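Side-chain contacts in CRISPR-associated protein Cse2 (Thermus thermophilus, PDB 2ZCA), which probably takes part in CRISPR-based adaptive immunity against viruses and plasmids, as the Cse2 (CasB) component of the type I-E system: residues A[8-13]-A[46-51]; A[29-34]-A[65-70]; A[52-55]-A[61-64]; A[109-114]-A[136-141]. All blocks are in the same frame, centred on the assembly; numbering follows the deposited sequence.

Contact 1: residues A[8-13]-A[46-51]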
loop_
_atom_site.group_PDB
_atom_site.type_symbol
_atom_site.label_atom_id
_atom_site.label_comp_id
_atom_site.label_asym_id
_atom_site.label_seq_id
_atom_site.Cartn_x
_atom_site.Cartn_y
_atom_site.Cartn_z
ATOM N N LEU A 8 -6.761 -3.816 7.278
ATOM C CA LEU A 8 -6.054 -5.081 7.150
ATOM C C LEU A 8 -6.961 -6.213 7.629
ATOM O O LEU A 8 -6.995 -7.290 7.034
ATOM C CB LEU A 8 -4.771 -5.061 7.978
ATOM C CG LEU A 8 -3.962 -6.355 7.961
ATOM C CD1 LEU A 8 -3.549 -6.701 6.532
ATOM C CD2 LEU A 8 -2.742 -6.180 8.844
ATOM N N ASP A 9 -7.689 -5.965 8.715
ATOM C CA ASP A 9 -8.604 -6.964 9.255
ATOM C C ASP A 9 -9.657 -7.283 8.194
ATOM O O ASP A 9 -10.001 -8.445 7.966
ATOM C CB ASP A 9 -9.291 -6.430 10.516
ATOM C CG ASP A 9 -10.195 -7.461 11.167
ATOM O OD1 ASP A 9 -9.673 -8.477 11.673
ATOM O OD2 ASP A 9 -11.429 -7.260 11.174
ATOM N N TRP A 10 -10.163 -6.238 7.548
ATOM C CA TRP A 10 -11.170 -6.392 6.503
ATOM C C TRP A 10 -10.632 -7.238 5.352
ATOM O O TRP A 10 -11.296 -8.170 4.892
ATOM C CB TRP A 10 -11.606 -5.013 5.993
ATOM C CG TRP A 10 -12.546 -5.056 4.816
ATOM C CD1 TRP A 10 -12.207 -5.054 3.492
ATOM C CD2 TRP A 10 -13.977 -5.134 4.863
ATOM N NE1 TRP A 10 -13.338 -5.125 2.710
ATOM C CE2 TRP A 10 -14.438 -5.176 3.525
ATOM C CE3 TRP A 10 -14.916 -5.174 5.903
ATOM C CZ2 TRP A 10 -15.797 -5.254 3.203
ATOM C CZ3 TRP A 10 -16.269 -5.252 5.581
ATOM C CH2 TRP A 10 -16.694 -5.292 4.241
ATOM N N LEU A 11 -9.429 -6.917 4.885
ATOM C CA LEU A 11 -8.825 -7.671 3.793
ATOM C C LEU A 11 -8.587 -9.125 4.194
ATOM O O LEU A 11 -8.840 -10.034 3.408
ATOM C CB LEU A 11 -7.511 -7.017 3.356
ATOM C CG LEU A 11 -7.691 -5.631 2.723
ATOM C CD1 LEU A 11 -6.331 -4.999 2.444
ATOM C CD2 LEU A 11 -8.491 -5.762 1.434
ATOM N N LYS A 12 -8.112 -9.344 5.419
ATOM C CA LYS A 12 -7.861 -10.701 5.901
ATOM C C LYS A 12 -9.157 -11.502 5.984
ATOM O O LYS A 12 -9.177 -12.704 5.707
ATOM C CB LYS A 12 -7.179 -10.666 7.274
ATOM C CG LYS A 12 -5.695 -10.349 7.208
ATOM C CD LYS A 12 -4.961 -11.441 6.447
ATOM C CE LYS A 12 -3.503 -11.091 6.208
ATOM N NZ LYS A 12 -2.827 -12.165 5.431
ATOM N N ARG A 13 -10.239 -10.834 6.367
ATOM C CA ARG A 13 -11.537 -11.489 6.465
ATOM C C ARG A 13 -11.993 -11.894 5.062
ATOM O O ARG A 13 -12.517 -12.992 4.861
ATOM C CB ARG A 13 -12.557 -10.542 7.098
ATOM C CG ARG A 13 -13.951 -11.123 7.223
ATOM C CD ARG A 13 -14.909 -10.129 7.863
ATOM N NE ARG A 13 -16.252 -10.686 8.009
ATOM C CZ ARG A 13 -17.282 -10.030 8.534
ATOM N NH1 ARG A 13 -17.126 -8.785 8.966
ATOM N NH2 ARG A 13 -18.467 -10.618 8.629
ATOM N N GLU A 46 -16.039 -0.495 -0.970
ATOM C CA GLU A 46 -17.046 0.462 -0.524
ATOM C C GLU A 46 -17.779 0.080 0.766
ATOM O O GLU A 46 -18.053 0.943 1.600
ATOM C CB GLU A 46 -18.048 0.741 -1.649
ATOM C CG GLU A 46 -17.457 1.543 -2.812
ATOM C CD GLU A 46 -16.845 2.869 -2.374
ATOM O OE1 GLU A 46 -17.424 3.533 -1.488
ATOM O OE2 GLU A 46 -15.790 3.261 -2.927
ATOM N N PRO A 47 -18.111 -1.209 0.947
ATOM C CA PRO A 47 -18.806 -1.589 2.183
ATOM C C PRO A 47 -17.968 -1.218 3.411
ATOM O O PRO A 47 -18.504 -0.940 4.484
ATOM C CB PRO A 47 -18.977 -3.094 2.028
ATOM C CG PRO A 47 -19.199 -3.238 0.552
ATOM C CD PRO A 47 -18.117 -2.323 -0.018
ATOM N N PHE A 48 -16.649 -1.216 3.246
ATOM C CA PHE A 48 -15.756 -0.854 4.340
ATOM C C PHE A 48 -15.706 0.665 4.501
ATOM O O PHE A 48 -15.867 1.192 5.604
ATOM C CB PHE A 48 -14.336 -1.371 4.078
ATOM C CG PHE A 48 -13.345 -0.965 5.135
ATOM C CD1 PHE A 48 -13.214 -1.703 6.306
ATOM C CD2 PHE A 48 -12.577 0.185 4.977
ATOM C CE1 PHE A 48 -12.331 -1.298 7.311
ATOM C CE2 PHE A 48 -11.691 0.602 5.974
ATOM C CZ PHE A 48 -11.569 -0.142 7.144
ATOM N N LEU A 49 -15.483 1.367 3.394
ATOM C CA LEU A 49 -15.393 2.822 3.422
ATOM C C LEU A 49 -16.676 3.461 3.935
ATOM O O LEU A 49 -16.649 4.554 4.499
ATOM C CB LEU A 49 -15.065 3.359 2.024
ATOM C CG LEU A 49 -13.693 2.947 1.473
ATOM C CD1 LEU A 49 -13.535 3.445 0.048
ATOM C CD2 LEU A 49 -12.594 3.515 2.357
ATOM N N ALA A 50 -17.793 2.766 3.749
ATOM C CA ALA A 50 -19.093 3.266 4.187
ATOM C C ALA A 50 -19.174 3.413 5.702
ATOM O O ALA A 50 -19.987 4.185 6.210
ATOM C CB ALA A 50 -20.199 2.336 3.698
ATOM N N LYS A 51 -18.332 2.672 6.418
ATOM C CA LYS A 51 -18.316 2.712 7.881
ATOM C C LYS A 51 -17.638 3.959 8.437
ATOM O O LYS A 51 -17.618 4.169 9.650
ATOM C CB LYS A 51 -17.602 1.478 8.441
ATOM C CG LYS A 51 -18.233 0.149 8.067
ATOM C CD LYS A 51 -17.452 -1.006 8.679
ATOM C CE LYS A 51 -18.040 -2.356 8.290
ATOM N NZ LYS A 51 -19.444 -2.516 8.763
#

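Contact 2: residues A[29-34]-A[65-70]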
loop_
_atom_site.group_PDB
_atom_site.type_symbol
_atom_site.label_atom_id
_atom_site.label_comp_id
_atom_site.label_asym_id
_atom_site.label_seq_id
_atom_site.Cartn_x
_atom_site.Cartn_y
_atom_site.Cartn_z
ATOM N N ARG A 29 -6.297 -6.864 -10.885
ATOM C CA ARG A 29 -6.517 -6.199 -12.156
ATOM C C ARG A 29 -6.569 -4.676 -12.003
ATOM O O ARG A 29 -6.195 -3.948 -12.922
ATOM C CB ARG A 29 -7.807 -6.715 -12.802
ATOM C CG ARG A 29 -8.175 -6.025 -14.107
ATOM C CD ARG A 29 -7.047 -6.102 -15.130
ATOM N NE ARG A 29 -7.417 -5.458 -16.386
ATOM C CZ ARG A 29 -6.578 -5.243 -17.397
ATOM N NH1 ARG A 29 -5.311 -5.622 -17.304
ATOM N NH2 ARG A 29 -7.008 -4.647 -18.501
ATOM N N SER A 30 -7.006 -4.195 -10.839
ATOM C CA SER A 30 -7.097 -2.752 -10.608
ATOM C C SER A 30 -5.747 -2.037 -10.680
ATOM O O SER A 30 -5.699 -0.813 -10.786
ATOM C CB SER A 30 -7.740 -2.451 -9.250
ATOM O OG SER A 30 -6.836 -2.693 -8.181
ATOM N N LEU A 31 -4.653 -2.789 -10.611
ATOM C CA LEU A 31 -3.331 -2.169 -10.679
ATOM C C LEU A 31 -3.066 -1.541 -12.041
ATOM O O LEU A 31 -2.173 -0.704 -12.184
ATOM C CB LEU A 31 -2.234 -3.185 -10.351
ATOM C CG LEU A 31 -1.976 -3.453 -8.866
ATOM C CD1 LEU A 31 -0.813 -4.420 -8.731
ATOM C CD2 LEU A 31 -1.655 -2.141 -8.138
ATOM N N ALA A 32 -3.850 -1.934 -13.039
ATOM C CA ALA A 32 -3.691 -1.398 -14.387
ATOM C C ALA A 32 -4.367 -0.036 -14.531
ATOM O O ALA A 32 -4.187 0.652 -15.539
ATOM C CB ALA A 32 -4.273 -2.377 -15.410
ATOM N N PHE A 33 -5.143 0.350 -13.522
ATOM C CA PHE A 33 -5.867 1.621 -13.555
ATOM C C PHE A 33 -5.595 2.478 -12.324
ATOM O O PHE A 33 -5.083 1.995 -11.313
ATOM C CB PHE A 33 -7.378 1.368 -13.633
ATOM C CG PHE A 33 -7.778 0.373 -14.679
ATOM C CD1 PHE A 33 -7.549 -0.986 -14.491
ATOM C CD2 PHE A 33 -8.373 0.794 -15.864
ATOM C CE1 PHE A 33 -7.903 -1.914 -15.467
ATOM C CE2 PHE A 33 -8.733 -0.129 -16.848
ATOM C CZ PHE A 33 -8.497 -1.482 -16.647
ATOM N N PRO A 34 -5.946 3.770 -12.391
ATOM C CA PRO A 34 -5.717 4.639 -11.235
ATOM C C PRO A 34 -6.532 4.094 -10.064
ATOM O O PRO A 34 -7.629 3.562 -10.256
ATOM C CB PRO A 34 -6.236 5.995 -11.709
ATOM C CG PRO A 34 -6.047 5.931 -13.216
ATOM C CD PRO A 34 -6.514 4.531 -13.520
ATOM N N VAL A 65 -3.944 0.177 -1.569
ATOM C CA VAL A 65 -3.425 -0.807 -0.624
ATOM C C VAL A 65 -4.063 -2.178 -0.850
ATOM O O VAL A 65 -3.392 -3.199 -0.740
ATOM C CB VAL A 65 -3.638 -0.352 0.836
ATOM C CG1 VAL A 65 -3.308 -1.489 1.800
ATOM C CG2 VAL A 65 -2.738 0.849 1.129
ATOM N N ALA A 66 -5.354 -2.209 -1.167
ATOM C CA ALA A 66 -6.017 -3.480 -1.432
ATOM C C ALA A 66 -5.363 -4.125 -2.657
ATOM O O ALA A 66 -5.154 -5.338 -2.694
ATOM C CB ALA A 66 -7.513 -3.262 -1.693
ATOM N N ALA A 67 -5.050 -3.308 -3.660
ATOM C CA ALA A 67 -4.426 -3.808 -4.881
ATOM C C ALA A 67 -3.032 -4.363 -4.603
ATOM O O ALA A 67 -2.662 -5.425 -5.110
ATOM C CB ALA A 67 -4.347 -2.700 -5.928
ATOM N N LEU A 68 -2.257 -3.647 -3.795
ATOM C CA LEU A 68 -0.905 -4.093 -3.471
ATOM C C LEU A 68 -0.936 -5.325 -2.573
ATOM O O LEU A 68 -0.055 -6.188 -2.645
ATOM C CB LEU A 68 -0.125 -2.949 -2.813
ATOM C CG LEU A 68 0.060 -1.750 -3.756
ATOM C CD1 LEU A 68 0.648 -0.569 -3.003
ATOM C CD2 LEU A 68 0.960 -2.153 -4.923
ATOM N N TYR A 69 -1.959 -5.406 -1.730
ATOM C CA TYR A 69 -2.134 -6.545 -0.834
ATOM C C TYR A 69 -2.378 -7.786 -1.693
ATOM O O TYR A 69 -1.815 -8.848 -1.444
ATOM C CB TYR A 69 -3.320 -6.268 0.101
ATOM C CG TYR A 69 -3.747 -7.407 1.002
ATOM C CD1 TYR A 69 -4.661 -8.371 0.563
ATOM C CD2 TYR A 69 -3.291 -7.485 2.313
ATOM C CE1 TYR A 69 -5.113 -9.380 1.422
ATOM C CE2 TYR A 69 -3.733 -8.486 3.177
ATOM C CZ TYR A 69 -4.645 -9.427 2.727
ATOM O OH TYR A 69 -5.092 -10.403 3.593
ATOM N N ALA A 70 -3.215 -7.639 -2.717
ATOM C CA ALA A 70 -3.513 -8.745 -3.616
ATOM C C ALA A 70 -2.270 -9.159 -4.406
ATOM O O ALA A 70 -2.021 -10.353 -4.603
ATOM C CB ALA A 70 -4.642 -8.351 -4.566
#

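Contact 3: residues A[52-55]-A[61-64]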
loop_
_atom_site.group_PDB
_atom_site.type_symbol
_atom_site.label_atom_id
_atom_site.label_comp_id
_atom_site.label_asym_id
_atom_site.label_seq_id
_atom_site.Cartn_x
_atom_site.Cartn_y
_atom_site.Cartn_z
ATOM N N GLY A 52 -17.076 4.781 7.558
ATOM C CA GLY A 52 -16.407 5.985 8.013
ATOM C C GLY A 52 -16.620 7.164 7.088
ATOM O O GLY A 52 -17.357 7.065 6.106
ATOM N N ASP A 53 -15.979 8.284 7.406
ATOM C CA ASP A 53 -16.090 9.489 6.593
ATOM C C ASP A 53 -14.726 9.768 5.974
ATOM O O ASP A 53 -13.772 10.097 6.680
ATOM C CB ASP A 53 -16.538 10.670 7.456
ATOM C CG ASP A 53 -17.852 10.399 8.176
ATOM O OD1 ASP A 53 -18.801 9.915 7.522
ATOM O OD2 ASP A 53 -17.939 10.676 9.391
ATOM N N TRP A 54 -14.641 9.639 4.653
ATOM C CA TRP A 54 -13.375 9.837 3.952
ATOM C C TRP A 54 -13.399 10.851 2.821
ATOM O O TRP A 54 -14.447 11.143 2.248
ATOM C CB TRP A 54 -12.895 8.512 3.356
ATOM C CG TRP A 54 -12.857 7.377 4.312
ATOM C CD1 TRP A 54 -13.811 6.415 4.486
ATOM C CD2 TRP A 54 -11.804 7.071 5.226
ATOM N NE1 TRP A 54 -13.412 5.523 5.452
ATOM C CE2 TRP A 54 -12.182 5.903 5.924
ATOM C CE3 TRP A 54 -10.571 7.670 5.524
ATOM C CZ2 TRP A 54 -11.373 5.321 6.902
ATOM C CZ3 TRP A 54 -9.768 7.090 6.497
ATOM C CH2 TRP A 54 -10.173 5.929 7.173
ATOM N N ARG A 55 -12.221 11.378 2.509
ATOM C CA ARG A 55 -12.061 12.307 1.401
ATOM C C ARG A 55 -11.667 11.399 0.238
ATOM O O ARG A 55 -11.198 10.281 0.458
ATOM C CB ARG A 55 -10.937 13.303 1.679
ATOM C CG ARG A 55 -11.194 14.249 2.843
ATOM C CD ARG A 55 -9.987 15.144 3.071
ATOM N NE ARG A 55 -8.779 14.349 3.274
ATOM C CZ ARG A 55 -7.559 14.855 3.421
ATOM N NH1 ARG A 55 -7.374 16.168 3.386
ATOM N NH2 ARG A 55 -6.523 14.043 3.601
ATOM N N ALA A 61 -6.468 5.767 -1.364
ATOM C CA ALA A 61 -5.389 5.121 -0.615
ATOM C C ALA A 61 -5.803 3.692 -0.277
ATOM O O ALA A 61 -5.005 2.762 -0.395
ATOM C CB ALA A 61 -5.089 5.895 0.663
ATOM N N HIS A 62 -7.054 3.516 0.147
ATOM C CA HIS A 62 -7.548 2.184 0.483
ATOM C C HIS A 62 -7.542 1.270 -0.742
ATOM O O HIS A 62 -7.142 0.106 -0.658
ATOM C CB HIS A 62 -8.970 2.251 1.051
ATOM C CG HIS A 62 -9.046 2.789 2.446
ATOM N ND1 HIS A 62 -8.897 4.127 2.740
ATOM C CD2 HIS A 62 -9.290 2.171 3.627
ATOM C CE1 HIS A 62 -9.052 4.312 4.040
ATOM N NE2 HIS A 62 -9.292 3.140 4.601
ATOM N N TYR A 63 -7.998 1.789 -1.878
ATOM C CA TYR A 63 -8.025 0.986 -3.099
ATOM C C TYR A 63 -6.627 0.558 -3.520
ATOM O O TYR A 63 -6.426 -0.574 -3.958
ATOM C CB TYR A 63 -8.685 1.760 -4.242
ATOM C CG TYR A 63 -10.198 1.702 -4.216
ATOM C CD1 TYR A 63 -10.876 0.564 -4.651
ATOM C CD2 TYR A 63 -10.945 2.767 -3.720
ATOM C CE1 TYR A 63 -12.265 0.485 -4.591
ATOM C CE2 TYR A 63 -12.330 2.698 -3.654
ATOM C CZ TYR A 63 -12.983 1.553 -4.091
ATOM O OH TYR A 63 -14.354 1.478 -4.013
ATOM N N LEU A 64 -5.659 1.460 -3.394
ATOM C CA LEU A 64 -4.299 1.118 -3.792
ATOM C C LEU A 64 -3.710 0.051 -2.874
ATOM O O LEU A 64 -3.054 -0.881 -3.342
ATOM C CB LEU A 64 -3.404 2.369 -3.806
ATOM C CG LEU A 64 -1.927 2.158 -4.178
ATOM C CD1 LEU A 64 -1.812 1.473 -5.531
ATOM C CD2 LEU A 64 -1.213 3.504 -4.208
#

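Contact 4: residues A[109-114]-A[136-141]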
loop_
_atom_site.group_PDB
_atom_site.type_symbol
_atom_site.label_atom_id
_atom_site.label_comp_id
_atom_site.label_asym_id
_atom_site.label_seq_id
_atom_site.Cartn_x
_atom_site.Cartn_y
_atom_site.Cartn_z
ATOM N N ASP A 109 0.685 12.980 -8.344
ATOM C CA ASP A 109 0.604 12.347 -9.659
ATOM C C ASP A 109 1.565 11.180 -9.870
ATOM O O ASP A 109 1.471 10.465 -10.867
ATOM C CB ASP A 109 0.838 13.388 -10.756
ATOM C CG ASP A 109 -0.108 14.566 -10.653
ATOM O OD1 ASP A 109 -1.331 14.341 -10.531
ATOM O OD2 ASP A 109 0.373 15.718 -10.699
ATOM N N GLN A 110 2.475 10.972 -8.924
ATOM C CA GLN A 110 3.469 9.911 -9.051
ATOM C C GLN A 110 3.373 8.793 -8.016
ATOM O O GLN A 110 3.798 7.667 -8.276
ATOM C CB GLN A 110 4.876 10.507 -8.942
ATOM C CG GLN A 110 5.142 11.729 -9.802
ATOM C CD GLN A 110 6.392 12.468 -9.356
ATOM O OE1 GLN A 110 6.457 12.974 -8.232
ATOM N NE2 GLN A 110 7.394 12.528 -10.231
ATOM N N ILE A 111 2.829 9.107 -6.845
ATOM C CA ILE A 111 2.759 8.139 -5.754
ATOM C C ILE A 111 2.152 6.765 -6.050
ATOM O O ILE A 111 2.716 5.748 -5.649
ATOM C CB ILE A 111 2.062 8.761 -4.507
ATOM C CG1 ILE A 111 2.164 7.800 -3.318
ATOM C CG2 ILE A 111 0.610 9.081 -4.811
ATOM C CD1 ILE A 111 3.589 7.441 -2.947
ATOM N N ALA A 112 1.022 6.715 -6.748
ATOM C CA ALA A 112 0.409 5.423 -7.042
ATOM C C ALA A 112 1.344 4.549 -7.877
ATOM O O ALA A 112 1.570 3.382 -7.557
ATOM C CB ALA A 112 -0.927 5.619 -7.768
ATOM N N PHE A 113 1.892 5.123 -8.944
ATOM C CA PHE A 113 2.799 4.390 -9.819
ATOM C C PHE A 113 4.063 3.942 -9.086
ATOM O O PHE A 113 4.457 2.781 -9.165
ATOM C CB PHE A 113 3.198 5.257 -11.016
ATOM C CG PHE A 113 4.210 4.613 -11.922
ATOM C CD1 PHE A 113 3.853 3.544 -12.739
ATOM C CD2 PHE A 113 5.526 5.068 -11.951
ATOM C CE1 PHE A 113 4.793 2.934 -13.573
ATOM C CE2 PHE A 113 6.474 4.465 -12.781
ATOM C CZ PHE A 113 6.105 3.396 -13.593
ATOM N N ARG A 114 4.702 4.860 -8.373
ATOM C CA ARG A 114 5.935 4.515 -7.671
ATOM C C ARG A 114 5.749 3.537 -6.527
ATOM O O ARG A 114 6.646 2.746 -6.231
ATOM C CB ARG A 114 6.635 5.783 -7.186
ATOM C CG ARG A 114 7.218 6.564 -8.345
ATOM C CD ARG A 114 7.934 7.833 -7.926
ATOM N NE ARG A 114 8.593 8.431 -9.083
ATOM C CZ ARG A 114 9.146 9.641 -9.099
ATOM N NH1 ARG A 114 9.123 10.401 -8.011
ATOM N NH2 ARG A 114 9.713 10.091 -10.212
ATOM N N LEU A 136 -2.166 7.388 3.912
ATOM C CA LEU A 136 -3.219 8.317 4.301
ATOM C C LEU A 136 -2.663 9.667 4.753
ATOM O O LEU A 136 -3.327 10.694 4.625
ATOM C CB LEU A 136 -4.061 7.713 5.426
ATOM C CG LEU A 136 -5.045 6.617 5.017
ATOM C CD1 LEU A 136 -5.602 5.915 6.254
ATOM C CD2 LEU A 136 -6.171 7.243 4.206
ATOM N N ARG A 137 -1.437 9.668 5.268
ATOM C CA ARG A 137 -0.817 10.897 5.760
ATOM C C ARG A 137 0.320 11.373 4.857
ATOM O O ARG A 137 1.083 12.264 5.217
ATOM C CB ARG A 137 -0.274 10.658 7.169
ATOM C CG ARG A 137 -1.329 10.198 8.173
ATOM C CD ARG A 137 -0.681 9.767 9.480
ATOM N NE ARG A 137 0.123 8.554 9.325
ATOM C CZ ARG A 137 0.991 8.114 10.231
ATOM N NH1 ARG A 137 1.170 8.792 11.359
ATOM N NH2 ARG A 137 1.685 7.000 10.013
ATOM N N TRP A 138 0.406 10.793 3.669
ATOM C CA TRP A 138 1.477 11.115 2.734
ATOM C C TRP A 138 1.569 12.573 2.302
ATOM O O TRP A 138 2.663 13.078 2.043
ATOM C CB TRP A 138 1.351 10.221 1.496
ATOM C CG TRP A 138 2.574 10.206 0.628
ATOM C CD1 TRP A 138 2.816 10.984 -0.470
ATOM C CD2 TRP A 138 3.723 9.368 0.788
ATOM N NE1 TRP A 138 4.048 10.675 -1.005
ATOM C CE2 TRP A 138 4.624 9.688 -0.251
ATOM C CE3 TRP A 138 4.078 8.374 1.711
ATOM C CZ2 TRP A 138 5.860 9.050 -0.393
ATOM C CZ3 TRP A 138 5.313 7.738 1.567
ATOM C CH2 TRP A 138 6.185 8.081 0.521
ATOM N N PHE A 139 0.433 13.256 2.239
ATOM C CA PHE A 139 0.431 14.636 1.783
ATOM C C PHE A 139 0.498 15.711 2.852
ATOM O O PHE A 139 0.157 16.870 2.610
ATOM C CB PHE A 139 -0.765 14.832 0.866
ATOM C CG PHE A 139 -0.793 13.848 -0.260
ATOM C CD1 PHE A 139 0.204 13.868 -1.232
ATOM C CD2 PHE A 139 -1.757 12.847 -0.306
ATOM C CE1 PHE A 139 0.244 12.899 -2.233
ATOM C CE2 PHE A 139 -1.727 11.874 -1.301
ATOM C CZ PHE A 139 -0.722 11.900 -2.265
ATOM N N SER A 140 0.958 15.330 4.034
ATOM C CA SER A 140 1.107 16.292 5.113
ATOM C C SER A 140 2.197 17.285 4.715
ATOM O O SER A 140 3.246 16.895 4.201
ATOM C CB SER A 140 1.513 15.583 6.402
ATOM O OG SER A 140 1.955 16.525 7.364
ATOM N N PRO A 141 1.961 18.583 4.936
ATOM C CA PRO A 141 2.964 19.593 4.586
ATOM C C PRO A 141 4.328 19.280 5.207
ATOM O O PRO A 141 5.367 19.543 4.605
ATOM C CB PRO A 141 2.361 20.877 5.142
ATOM C CG PRO A 141 0.886 20.646 4.971
ATOM C CD PRO A 141 0.730 19.215 5.444
#

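Contact 1: residues A[8-13]-A[46-51]
Helix-to-helix packing in an all-alpha fold joins the N-terminal helix 3-15 to helix 42-49, with Trp10 of helix 3-15 set against Pro47 and Phe48 of helix 42-49 and Lys51 of the loop that follows. The indole carries nearly all of the contact. Its CG stands anti to the backbone N (chi1 174°), which sends the ring outward from helix 3-15 toward the other segment. Phe48 CB lies almost squarely over one face of the indole as a CH-pi contact, 3.9 Å from the centroid of the five-membered ring of Trp10. The phenyl plane of Phe48 is inclined at 55° to that five-membered ring, the centroids 5.2 Å apart, and the two side chains slide past each other in opposite directions, so that Phe48 CD1 comes to rest 3.7 Å from Trp10 CB. At the far end of the indole, Pro47 crosses at about a right angle, with its CB 3.9 Å from Trp10 CH2. The aliphatic part of Lys51 adds a looser touch, CE to Trp10 CZ3 at 4.3 Å. The backbone is kinked at Pro47 and Phe48, the two residues that lie closest to the indole. The ring nitrogen is satisfied within the same pair of helices: Trp10 NE1 is hydrogen-bonded to Tyr44 O, which together with Phe48 over the face limits the turning of the indole. Phe48 also meets the ring of Phe7 on helix 3-15, whereas Leu49 packs on Arg59 of helix 56-71.

Contact 2: residues A[29-34]-A[65-70]
Ser30 and Leu31 meet Ala67 and Leu68 without any flat group between them; the guanidinium and ring of this region lie beside the contact, where Ala32 CB covers one face of the Arg29 guanidinium, 3.9 Å above its plane and toward the rim, and Arg29 O sits at the edge of the Phe33 ring, in its plane. The contact itself is small and centred on one methyl group. Ala67 CB faces the other segment and receives two partners: Ser30 OG at 3.4 Å and Leu31 CD2 at 3.5 Å. The hydroxyl takes the position between backbone N and carbonyl carbon (chi1 75°), where it can reach back to Phe27 O in a hydrogen bond. Its polar need is thereby met by the last turn of helix 20-29, and its approach to the Ala67 methyl is plain van der Waals packing. Leu31 lies across the same methyl through one branch of its isobutyl group. That branch continues to Leu68, where the two CD2 atoms, Leu31 CD2 and Leu68 CD2, stand 4.1 Å apart and the side chains cross at about a right angle. The small residue at 67 lets this part of the chain approach closely, with 6.1 Å between Leu31 CA and Ala67 CA. The contact joins the chain just after helix 20-29 to helix 56-71. Ala66 and Ala70 of that helix pack on Phe27 of helix 20-29, while Leu31 touches Arg116 and Leu68 touches Leu115 and Val119, so that helix 111-121 borders the contact as well.

Contact 3: residues A[52-55]-A[61-64]
Trp54 and His62 come together through side chains set alike at the first torsion, each with CG anti to the carbonyl carbon and beside the backbone N (chi1 -51° and -73°). From a loop on one side and helix 56-71 on the other, they reach across a gap of 10.2 Å between Trp54 CA and His62 CA and cross at about a right angle. The rings form an edge-to-face pair in which the imidazole gives the edge and the indole the face. The planes are 65° apart, and the centroids of the Trp54 six-membered ring and the His62 ring are separated by 4.6 Å. His62 CE1 leads, 3.7 Å from Trp54 CH2, and its neighbour His62 NE2 comes within 3.8 Å of Trp54 CZ2. Leu49 packs on both rings, so that helix 42-49 borders the pair. A hydrogen bond from His62 ND1 to Glu58 O, one turn earlier on the helix, fixes the rotation of the imidazole. Because CE1 lies between two nitrogens, its C-H is probably polarised, and pointing it at the electron-rich indole face should add a weak electrostatic attraction to the packing.

Contact 4: residues A[109-114]-A[136-141]
Ile111 and Trp138 approach from opposite directions, the aliphatic chain ending over a face of the indole. The delta methyl makes the touch: Ile111 CD1 lies 3.7 Å from Trp138 CE2, and the line from it to the centroid of the five-membered ring is 26° off the normal, a CH-pi contact displaced toward the rim. The other branch of the same residue serves Phe139. Ile111 CG2 sits at the edge of that ring, near its plane and 4.0 Å from Phe139 CZ, so one isoleucine addresses a face with one methyl and an edge with the other. This division follows from chi1 of -172°, which sets CG1 anti to the backbone N and leaves CG2 in the remaining slot beside both N and carbonyl carbon. Trp138 and Phe139 are the two central residues of a type I beta turn from Arg137 to Ser140, closed by Ser140 N to Arg137 O at 3.3 Å, in the link between helices 128-136 and 144-155; Ile111 belongs to the first turn of helix 111-121. Within the turn the edge of the indole is turned to the phenyl ring, Phe139 CD1 lying in the indole plane. Trp138 also forms an edge-to-face pair with Trp149 of helix 144-155 and a weak hydrogen bond from NE1 to Ala106 O, while Phe139 receives Arg108 in a cation-pi interaction.

Overall arrangement
Helix 56-71 is the common element: contacts 2 and 3 both use it, their centres 14 Å apart, and contacts 1 and 4 both touch it. Contact 1 is 10 Å from contact 3, centre to centre, and the two are joined by a probable hydrogen bond of 2.5 Å between Glu46 OE2 and Tyr63 OH and by Phe48 CE2 packing on His62 CD2 at 3.7 Å. Contact 1 also reaches contact 2 through Leu8 and Tyr69. Leu136 of contact 4 packs on Ala61 and His62 of contact 3, so that His62 is met by both contact 1 and contact 4. Contacts 1 and 4 are farthest apart, with centres 21 Å from each other and nearest atoms about 8 Å apart.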